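Local structure of conserved hypothetical protein NMB0706 (Neisseria meningitidis, 1RV9) at residues K15-A20 and L31-N36; Q45-G50 and R61-I66. The protein is of unknown function but belongs to the multi-copper polyphenol oxidoreductase laccase family and may be an oxidoreductase. All blocks are in the same frame, centred on the assembly; numbering follows the deposited sequence.

Contact 1 (K15-A20 and L31-N36)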
ATOM      1  N   LYS A  15      17.745  -1.455  11.440  1.00 29.89           N
ATOM      2  CA  LYS A  15      17.394  -2.168  10.179  1.00 29.29           C
ATOM      3  C   LYS A  15      16.641  -1.254   9.215  1.00 28.06           C
ATOM      4  O   LYS A  15      15.801  -0.451   9.627  1.00 29.04           O
ATOM      5  CB  LYS A  15      16.543  -3.400  10.491  1.00 29.46           C
ATOM      6  CG  LYS A  15      16.136  -4.204   9.265  1.00 29.97           C
ATOM      7  CD  LYS A  15      15.322  -5.430   9.654  1.00 30.64           C
ATOM      8  CE  LYS A  15      16.131  -6.388  10.515  1.00 30.30           C
ATOM      9  NZ  LYS A  15      15.309  -7.540  10.981  1.00 31.87           N
ATOM     10  N   ASN A  16      16.951  -1.387   7.931  1.00 26.38           N
ATOM     11  CA  ASN A  16      16.328  -0.581   6.887  1.00 23.54           C
ATOM     12  C   ASN A  16      15.030  -1.202   6.397  1.00 21.75           C
ATOM     13  O   ASN A  16      14.319  -0.615   5.586  1.00 20.53           O
ATOM     14  CB  ASN A  16      17.289  -0.438   5.709  1.00 24.45           C
ATOM     15  CG  ASN A  16      18.558   0.291   6.083  1.00 23.31           C
ATOM     16  OD1 ASN A  16      19.603   0.094   5.465  1.00 25.92           O
ATOM     17  ND2 ASN A  16      18.473   1.147   7.092  1.00 23.82           N
ATOM     18  N   PHE A  17      14.728  -2.396   6.891  1.00 20.13           N
ATOM     19  CA  PHE A  17      13.520  -3.094   6.484  1.00 19.58           C
ATOM     20  C   PHE A  17      12.632  -3.403   7.673  1.00 18.79           C
ATOM     21  O   PHE A  17      13.109  -3.734   8.758  1.00 19.01           O
ATOM     22  CB  PHE A  17      13.886  -4.392   5.762  1.00 19.95           C
ATOM     23  CG  PHE A  17      14.695  -4.178   4.521  1.00 21.51           C
ATOM     24  CD1 PHE A  17      14.116  -3.615   3.390  1.00 22.18           C
ATOM     25  CD2 PHE A  17      16.045  -4.507   4.493  1.00 22.82           C
ATOM     26  CE1 PHE A  17      14.869  -3.380   2.247  1.00 22.83           C
ATOM     27  CE2 PHE A  17      16.809  -4.274   3.353  1.00 23.92           C
ATOM     28  CZ  PHE A  17      16.218  -3.710   2.228  1.00 23.32           C
ATOM     29  N   LEU A  18      11.329  -3.282   7.461  1.00 16.42           N
ATOM     30  CA  LEU A  18      10.362  -3.560   8.505  1.00 14.50           C
ATOM     31  C   LEU A  18       9.480  -4.694   8.015  1.00 13.81           C
ATOM     32  O   LEU A  18       9.533  -5.068   6.843  1.00 12.35           O
ATOM     33  CB  LEU A  18       9.502  -2.325   8.768  1.00 16.14           C
ATOM     34  CG  LEU A  18      10.239  -1.011   9.025  1.00 17.04           C
ATOM     35  CD1 LEU A  18       9.229   0.116   9.156  1.00 17.79           C
ATOM     36  CD2 LEU A  18      11.084  -1.135  10.282  1.00 17.54           C
ATOM     37  N   THR A  19       8.685  -5.249   8.921  1.00 14.03           N
ATOM     38  CA  THR A  19       7.761  -6.319   8.578  1.00 14.62           C
ATOM     39  C   THR A  19       6.450  -5.992   9.264  1.00 15.43           C
ATOM     40  O   THR A  19       6.424  -5.263  10.260  1.00 16.35           O
ATOM     41  CB  THR A  19       8.252  -7.705   9.053  1.00 14.77           C
ATOM     42  OG1 THR A  19       8.387  -7.708  10.479  1.00 16.62           O
ATOM     43  CG2 THR A  19       9.589  -8.042   8.413  1.00 16.05           C
ATOM     44  N   ALA A  20       5.359  -6.521   8.730  1.00 14.30           N
ATOM     45  CA  ALA A  20       4.046  -6.261   9.293  1.00 14.41           C
ATOM     46  C   ALA A  20       3.854  -6.909  10.653  1.00 15.96           C
ATOM     47  O   ALA A  20       4.207  -8.070  10.857  1.00 15.38           O
ATOM     48  CB  ALA A  20       2.968  -6.750   8.337  1.00 14.66           C
ATOM     49  N   LEU A  31       7.370  -7.459   3.708  1.00  7.56           N
ATOM     50  CA  LEU A  31       8.527  -6.585   3.726  1.00  7.84           C
ATOM     51  C   LEU A  31       7.990  -5.184   3.505  1.00  8.38           C
ATOM     52  O   LEU A  31       7.419  -4.888   2.453  1.00  8.63           O
ATOM     53  CB  LEU A  31       9.521  -6.948   2.619  1.00  9.21           C
ATOM     54  CG  LEU A  31      10.849  -6.184   2.689  1.00 10.84           C
ATOM     55  CD1 LEU A  31      11.637  -6.663   3.898  1.00 13.63           C
ATOM     56  CD2 LEU A  31      11.656  -6.406   1.417  1.00 12.17           C
ATOM     57  N   ILE A  32       8.141  -4.342   4.519  1.00  7.31           N
ATOM     58  CA  ILE A  32       7.705  -2.956   4.455  1.00  9.17           C
ATOM     59  C   ILE A  32       9.008  -2.180   4.366  1.00  9.32           C
ATOM     60  O   ILE A  32       9.686  -1.990   5.372  1.00 10.20           O
ATOM     61  CB  ILE A  32       6.948  -2.553   5.738  1.00  9.98           C
ATOM     62  CG1 ILE A  32       5.739  -3.475   5.939  1.00 13.07           C
ATOM     63  CG2 ILE A  32       6.520  -1.090   5.661  1.00 10.96           C
ATOM     64  CD1 ILE A  32       4.736  -3.452   4.799  1.00 14.28           C
ATOM     65  N   THR A  33       9.375  -1.748   3.166  1.00  9.62           N
ATOM     66  CA  THR A  33      10.634  -1.034   3.012  1.00  9.72           C
ATOM     67  C   THR A  33      10.573   0.397   3.518  1.00 10.92           C
ATOM     68  O   THR A  33       9.499   0.994   3.629  1.00 11.00           O
ATOM     69  CB  THR A  33      11.113  -1.024   1.537  1.00 10.37           C
ATOM     70  OG1 THR A  33      10.317  -0.112   0.772  1.00 10.44           O
ATOM     71  CG2 THR A  33      10.993  -2.417   0.931  1.00 10.58           C
ATOM     72  N   THR A  34      11.740   0.928   3.862  1.00 10.76           N
ATOM     73  CA  THR A  34      11.850   2.302   4.325  1.00 11.54           C
ATOM     74  C   THR A  34      12.662   2.999   3.247  1.00 11.06           C
ATOM     75  O   THR A  34      13.070   2.369   2.269  1.00 11.81           O
ATOM     76  CB  THR A  34      12.594   2.408   5.674  1.00 11.17           C
ATOM     77  OG1 THR A  34      13.959   2.010   5.503  1.00 12.62           O
ATOM     78  CG2 THR A  34      11.934   1.517   6.720  1.00 12.64           C
ATOM     79  N   ARG A  35      12.902   4.293   3.413  1.00 12.45           N
ATOM     80  CA  ARG A  35      13.657   5.036   2.414  1.00 11.85           C
ATOM     81  C   ARG A  35      15.148   4.728   2.478  1.00 12.59           C
ATOM     82  O   ARG A  35      15.912   5.128   1.601  1.00 11.86           O
ATOM     83  CB  ARG A  35      13.429   6.542   2.598  1.00 12.22           C
ATOM     84  CG  ARG A  35      14.041   7.119   3.862  1.00 11.89           C
ATOM     85  CD  ARG A  35      13.764   8.610   3.959  1.00 11.19           C
ATOM     86  NE  ARG A  35      14.248   9.313   2.778  1.00 13.41           N
ATOM     87  CZ  ARG A  35      14.045  10.605   2.535  1.00 12.26           C
ATOM     88  NH1 ARG A  35      13.363  11.348   3.398  1.00 14.14           N
ATOM     89  NH2 ARG A  35      14.519  11.149   1.422  1.00 14.03           N
ATOM     90  N   ASN A  36      15.555   3.989   3.500  1.00 12.92           N
ATOM     91  CA  ASN A  36      16.964   3.674   3.680  1.00 13.85           C
ATOM     92  C   ASN A  36      17.428   2.320   3.155  1.00 14.44           C
ATOM     93  O   ASN A  36      16.638   1.381   3.020  1.00 14.73           O
ATOM     94  CB  ASN A  36      17.306   3.810   5.160  1.00 14.54           C
ATOM     95  CG  ASN A  36      16.862   5.141   5.722  1.00 14.67           C
ATOM     96  OD1 ASN A  36      17.255   6.192   5.224  1.00 16.71           O
ATOM     97  ND2 ASN A  36      16.028   5.106   6.756  1.00 16.51           N
TER
HETATM   98  O   HOH W   1      14.240  -0.308   3.099  1.00 20.17           O

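Contact 2 (Q45-G50 and R61-I66)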
ATOM      1  N   GLN A  45      16.547  10.286  -1.751  1.00 17.22           N
ATOM      2  CA  GLN A  45      17.368   9.489  -0.894  1.00 22.03           C
ATOM      3  C   GLN A  45      17.051   8.188  -0.239  1.00 23.07           C
ATOM      4  O   GLN A  45      16.228   7.973   0.689  1.00 23.19           O
ATOM      5  CB  GLN A  45      18.221  10.323   0.060  1.00 24.27           C
ATOM      6  CG  GLN A  45      17.722  11.117   1.230  1.00 27.34           C
ATOM      7  CD  GLN A  45      18.880  11.995   1.657  1.00 29.91           C
ATOM      8  OE1 GLN A  45      19.178  12.994   0.998  1.00 28.58           O
ATOM      9  NE2 GLN A  45      19.601  11.581   2.700  1.00 30.59           N
ATOM     10  N   SER A  46      17.850   7.387  -0.942  1.00 23.38           N
ATOM     11  CA  SER A  46      18.254   6.046  -0.991  1.00 19.27           C
ATOM     12  C   SER A  46      17.396   4.925  -1.539  1.00 15.58           C
ATOM     13  O   SER A  46      17.503   4.608  -2.748  1.00 13.45           O
ATOM     14  CB  SER A  46      19.051   5.832   0.304  1.00 23.40           C
ATOM     15  OG  SER A  46      18.676   4.748   1.057  1.00 19.53           O
ATOM     16  N   LEU A  47      16.548   4.298  -0.748  1.00 14.16           N
ATOM     17  CA  LEU A  47      15.835   3.202  -1.416  1.00 11.99           C
ATOM     18  C   LEU A  47      14.596   3.497  -2.256  1.00 11.96           C
ATOM     19  O   LEU A  47      13.517   2.995  -1.969  1.00 11.60           O
ATOM     20  CB  LEU A  47      15.569   2.035  -0.461  1.00 11.40           C
ATOM     21  CG  LEU A  47      15.364   0.625  -1.030  1.00  9.97           C
ATOM     22  CD1 LEU A  47      16.672   0.027  -1.579  1.00 11.91           C
ATOM     23  CD2 LEU A  47      14.855  -0.260   0.113  1.00 11.67           C
ATOM     24  N   ASN A  48      14.785   4.232  -3.357  1.00 10.89           N
ATOM     25  CA  ASN A  48      13.660   4.542  -4.240  1.00  9.79           C
ATOM     26  C   ASN A  48      13.367   3.412  -5.208  1.00  9.88           C
ATOM     27  O   ASN A  48      14.208   3.045  -6.029  1.00 10.91           O
ATOM     28  CB  ASN A  48      13.921   5.819  -5.036  1.00  9.60           C
ATOM     29  CG  ASN A  48      12.879   6.051  -6.100  1.00 11.09           C
ATOM     30  OD1 ASN A  48      11.692   5.869  -5.856  1.00 10.83           O
ATOM     31  ND2 ASN A  48      13.316   6.467  -7.289  1.00 10.97           N
ATOM     32  N   LEU A  49      12.160   2.869  -5.113  1.00  8.28           N
ATOM     33  CA  LEU A  49      11.760   1.768  -5.968  1.00  8.58           C
ATOM     34  C   LEU A  49      10.876   2.178  -7.139  1.00  7.99           C
ATOM     35  O   LEU A  49      10.502   1.332  -7.949  1.00  8.14           O
ATOM     36  CB  LEU A  49      11.042   0.714  -5.123  1.00  8.07           C
ATOM     37  CG  LEU A  49      11.868   0.176  -3.953  1.00  9.71           C
ATOM     38  CD1 LEU A  49      10.983  -0.647  -3.029  1.00 10.26           C
ATOM     39  CD2 LEU A  49      13.022  -0.659  -4.484  1.00  8.49           C
ATOM     40  N   GLY A  50      10.550   3.467  -7.237  1.00  9.36           N
ATOM     41  CA  GLY A  50       9.696   3.934  -8.321  1.00 10.36           C
ATOM     42  C   GLY A  50      10.446   4.404  -9.555  1.00 10.33           C
ATOM     43  O   GLY A  50      11.403   5.170  -9.453  1.00 11.26           O
ATOM     44  N   ARG A  61      16.973   0.504 -10.585  1.00 15.10           N
ATOM     45  CA  ARG A  61      17.195  -0.902 -10.897  1.00 15.38           C
ATOM     46  C   ARG A  61      17.994  -1.550  -9.771  1.00 14.88           C
ATOM     47  O   ARG A  61      17.702  -2.670  -9.350  1.00 15.09           O
ATOM     48  CB  ARG A  61      17.963  -1.034 -12.215  1.00 17.70           C
ATOM     49  CG  ARG A  61      18.267  -2.463 -12.629  1.00 21.33           C
ATOM     50  CD  ARG A  61      19.696  -2.566 -13.145  1.00 26.18           C
ATOM     51  NE  ARG A  61      20.580  -3.169 -12.150  1.00 29.67           N
ATOM     52  CZ  ARG A  61      21.802  -2.733 -11.859  1.00 30.56           C
ATOM     53  NH1 ARG A  61      22.303  -1.674 -12.482  1.00 31.52           N
ATOM     54  NH2 ARG A  61      22.533  -3.365 -10.948  1.00 31.13           N
ATOM     55  N   ARG A  62      19.006  -0.840  -9.283  1.00 13.75           N
ATOM     56  CA  ARG A  62      19.837  -1.359  -8.207  1.00 15.16           C
ATOM     57  C   ARG A  62      19.041  -1.477  -6.905  1.00 13.48           C
ATOM     58  O   ARG A  62      19.180  -2.461  -6.177  1.00 13.16           O
ATOM     59  CB  ARG A  62      21.060  -0.458  -8.019  1.00 17.13           C
ATOM     60  CG  ARG A  62      21.909  -0.343  -9.283  1.00 21.15           C
ATOM     61  CD  ARG A  62      22.961   0.742  -9.145  1.00 25.06           C
ATOM     62  NE  ARG A  62      23.984   0.397  -8.162  1.00 28.86           N
ATOM     63  CZ  ARG A  62      24.622   1.289  -7.412  1.00 29.07           C
ATOM     64  NH1 ARG A  62      24.337   2.580  -7.527  1.00 28.83           N
ATOM     65  NH2 ARG A  62      25.549   0.892  -6.548  1.00 29.39           N
ATOM     66  N   ASN A  63      18.202  -0.485  -6.613  1.00 11.93           N
ATOM     67  CA  ASN A  63      17.397  -0.536  -5.394  1.00 11.41           C
ATOM     68  C   ASN A  63      16.438  -1.725  -5.443  1.00 10.19           C
ATOM     69  O   ASN A  63      16.213  -2.394  -4.432  1.00 11.38           O
ATOM     70  CB  ASN A  63      16.608   0.764  -5.204  1.00 11.78           C
ATOM     71  CG  ASN A  63      17.508   1.965  -4.991  1.00 11.47           C
ATOM     72  OD1 ASN A  63      18.557   1.863  -4.354  1.00 11.40           O
ATOM     73  ND2 ASN A  63      17.092   3.118  -5.506  1.00 11.92           N
ATOM     74  N   ARG A  64      15.877  -1.998  -6.617  1.00 10.55           N
ATOM     75  CA  ARG A  64      14.960  -3.123  -6.752  1.00 10.53           C
ATOM     76  C   ARG A  64      15.720  -4.436  -6.598  1.00 10.94           C
ATOM     77  O   ARG A  64      15.172  -5.431  -6.128  1.00 11.30           O
ATOM     78  CB  ARG A  64      14.226  -3.063  -8.094  1.00  9.84           C
ATOM     79  CG  ARG A  64      13.193  -1.941  -8.151  1.00 11.43           C
ATOM     80  CD  ARG A  64      12.365  -1.994  -9.421  1.00  9.70           C
ATOM     81  NE  ARG A  64      11.258  -1.039  -9.390  1.00  9.60           N
ATOM     82  CZ  ARG A  64      10.295  -0.990 -10.302  1.00 10.08           C
ATOM     83  NH1 ARG A  64      10.305  -1.843 -11.317  1.00 10.75           N
ATOM     84  NH2 ARG A  64       9.320  -0.097 -10.200  1.00 10.43           N
ATOM     85  N   GLU A  65      16.989  -4.434  -6.990  1.00 13.07           N
ATOM     86  CA  GLU A  65      17.818  -5.624  -6.847  1.00 12.82           C
ATOM     87  C   GLU A  65      18.040  -5.892  -5.367  1.00 13.16           C
ATOM     88  O   GLU A  65      17.993  -7.037  -4.914  1.00 13.24           O
ATOM     89  CB  GLU A  65      19.170  -5.414  -7.515  1.00 17.52           C
ATOM     90  CG  GLU A  65      19.170  -5.668  -8.991  1.00 22.63           C
ATOM     91  CD  GLU A  65      20.538  -5.478  -9.591  1.00 26.03           C
ATOM     92  OE1 GLU A  65      21.535  -5.872  -8.948  1.00 28.11           O
ATOM     93  OE2 GLU A  65      20.615  -4.947 -10.713  1.00 29.41           O
ATOM     94  N   ILE A  66      18.301  -4.822  -4.623  1.00 11.95           N
ATOM     95  CA  ILE A  66      18.523  -4.922  -3.188  1.00 12.63           C
ATOM     96  C   ILE A  66      17.289  -5.528  -2.526  1.00 14.28           C
ATOM     97  O   ILE A  66      17.398  -6.370  -1.632  1.00 13.86           O
ATOM     98  CB  ILE A  66      18.809  -3.530  -2.576  1.00 12.23           C
ATOM     99  CG1 ILE A  66      20.168  -3.024  -3.069  1.00 12.94           C
ATOM    100  CG2 ILE A  66      18.805  -3.604  -1.056  1.00 13.23           C
ATOM    101  CD1 ILE A  66      20.483  -1.604  -2.648  1.00 12.24           C
TER

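Contact 1 (K15-A20 and L31-N36)
The ring of Phe-17 meets Thr-33 CG2 at its edge, 4.2 Å from CD1, while CD1 of Leu-31 approaches obliquely and comes closest to the Phe-17 CB. CG of Phe-17 lies anti to its carbonyl carbon, and the side chains of Phe-17 and Thr-33 run side by side in the same direction. The other flat groups are the carboxamides of Asn-16 and Asn-36, inclined at 54°; the two side chains cross at about a right angle, ND2 of Asn-16 lying 3.5 Å from Asn-36 CB, while ND2 of Asn-36 bonds Asp-234 O.

Two short antiparallel strands form this pairing, the meeting of the arms of a beta hairpin. Leu-18 and Ile-32 are its hydrogen-bonded pair: Ile-32 N donates to Leu-18 O over 2.8 Å and nearly straight, at 171°, whereas the return bond from Leu-18 N to Ile-32 O is more bent. Phe-17 and Thr-33 form the adjacent non-hydrogen-bonded pair. On the opposite face, Leu-18 CB lies 4.0 Å from Ile-32 CB. Leu-18 CG rests against CG2 of Thr-34.

Beyond the strands, Thr-34 takes over the linkage. Its OG1, held between backbone N and carbonyl carbon (chi1 66°), donates to Asn-16 O at 2.7 Å, the donor lying above the carbonyl plane, and also accepts from Asn-36 N, closing an ST turn. A water accepts from Thr-34 N, 2.9 Å away, and lies beside the carbonyl oxygens of Asn-16 and Asn-36.

Strand 17-18 is an outermost strand of a five-stranded mixed sheet. Strand 28-33 separates it from strand 248-254, whose Ala-249 N bonds Thr-33 OG1, and helix 57-71 packs on Phe-17 and Leu-31 through Gln-70.

Contact 2 (Q45-G50 and R61-I66)
Asn-63 is the first residue of helix segment 61-66 to meet the loop 45-50, its CB directed toward it. With CG anti to the carbonyl carbon (chi1 -64°), the carboxamide reaches the loop backbone: ND2 donates to Asn-48 O at 2.9 Å, with the acceptor near the amide plane. ND2 also bonds Ser-40 OG, and OD1 accepts from Val-39 N, so this buried amide of the helix binds both the 45-50 loop and the chain at Val-39 and Ser-40. Leu-47 slides past Asn-63 in the opposite direction, bringing CD1 to 3.7 Å from Asn-63 CB, and CD2 of Leu-49 touches Asn-63 O.

The loop presents itself through consecutive turns. Leu-47 centres an inverse gamma turn closed by Asn-48 N and Ser-46 O, and Asn-48 OD1 accepts from Gly-50 N in an Asx turn and also from Arg-247 N.

Arg-64 follows, its chain extended from CG to NE. It grips the single oxygen Leu-49 O side-on with NE and NH2, each at 2.9 Å; the oxygen lies almost in the guanidinium plane. NE meets an in-plane lone pair of Leu-49 O, while NH2 comes nearly along the C=O axis. Arg-64 also makes a cation-pi contact with Tyr-77. Ile-66 sets CG2 4.2 Å from Leu-47 CD1.

Overall arrangement
Contacts 1 and 2 follow one another along the chain, their centres about 12 Å apart and on the same side of the molecule. They meet at the end of 31-36, where Arg-35 O probably accepts from both Leu-47 N, at 2.6 Å, and Ser-46 OG, at 2.8 Å. Arg-35 NE in turn bonds Gln-45 O. Leu-47 also bridges the two contacts, touching Phe-17 and Thr-33 as well as Val-67 of helix 57-71. Contact 1 thus belongs to the margin of the five-stranded sheet, whereas contact 2 fastens the following loop to the helix; their centres lie about 13 Å and 17 Å from that of the chain.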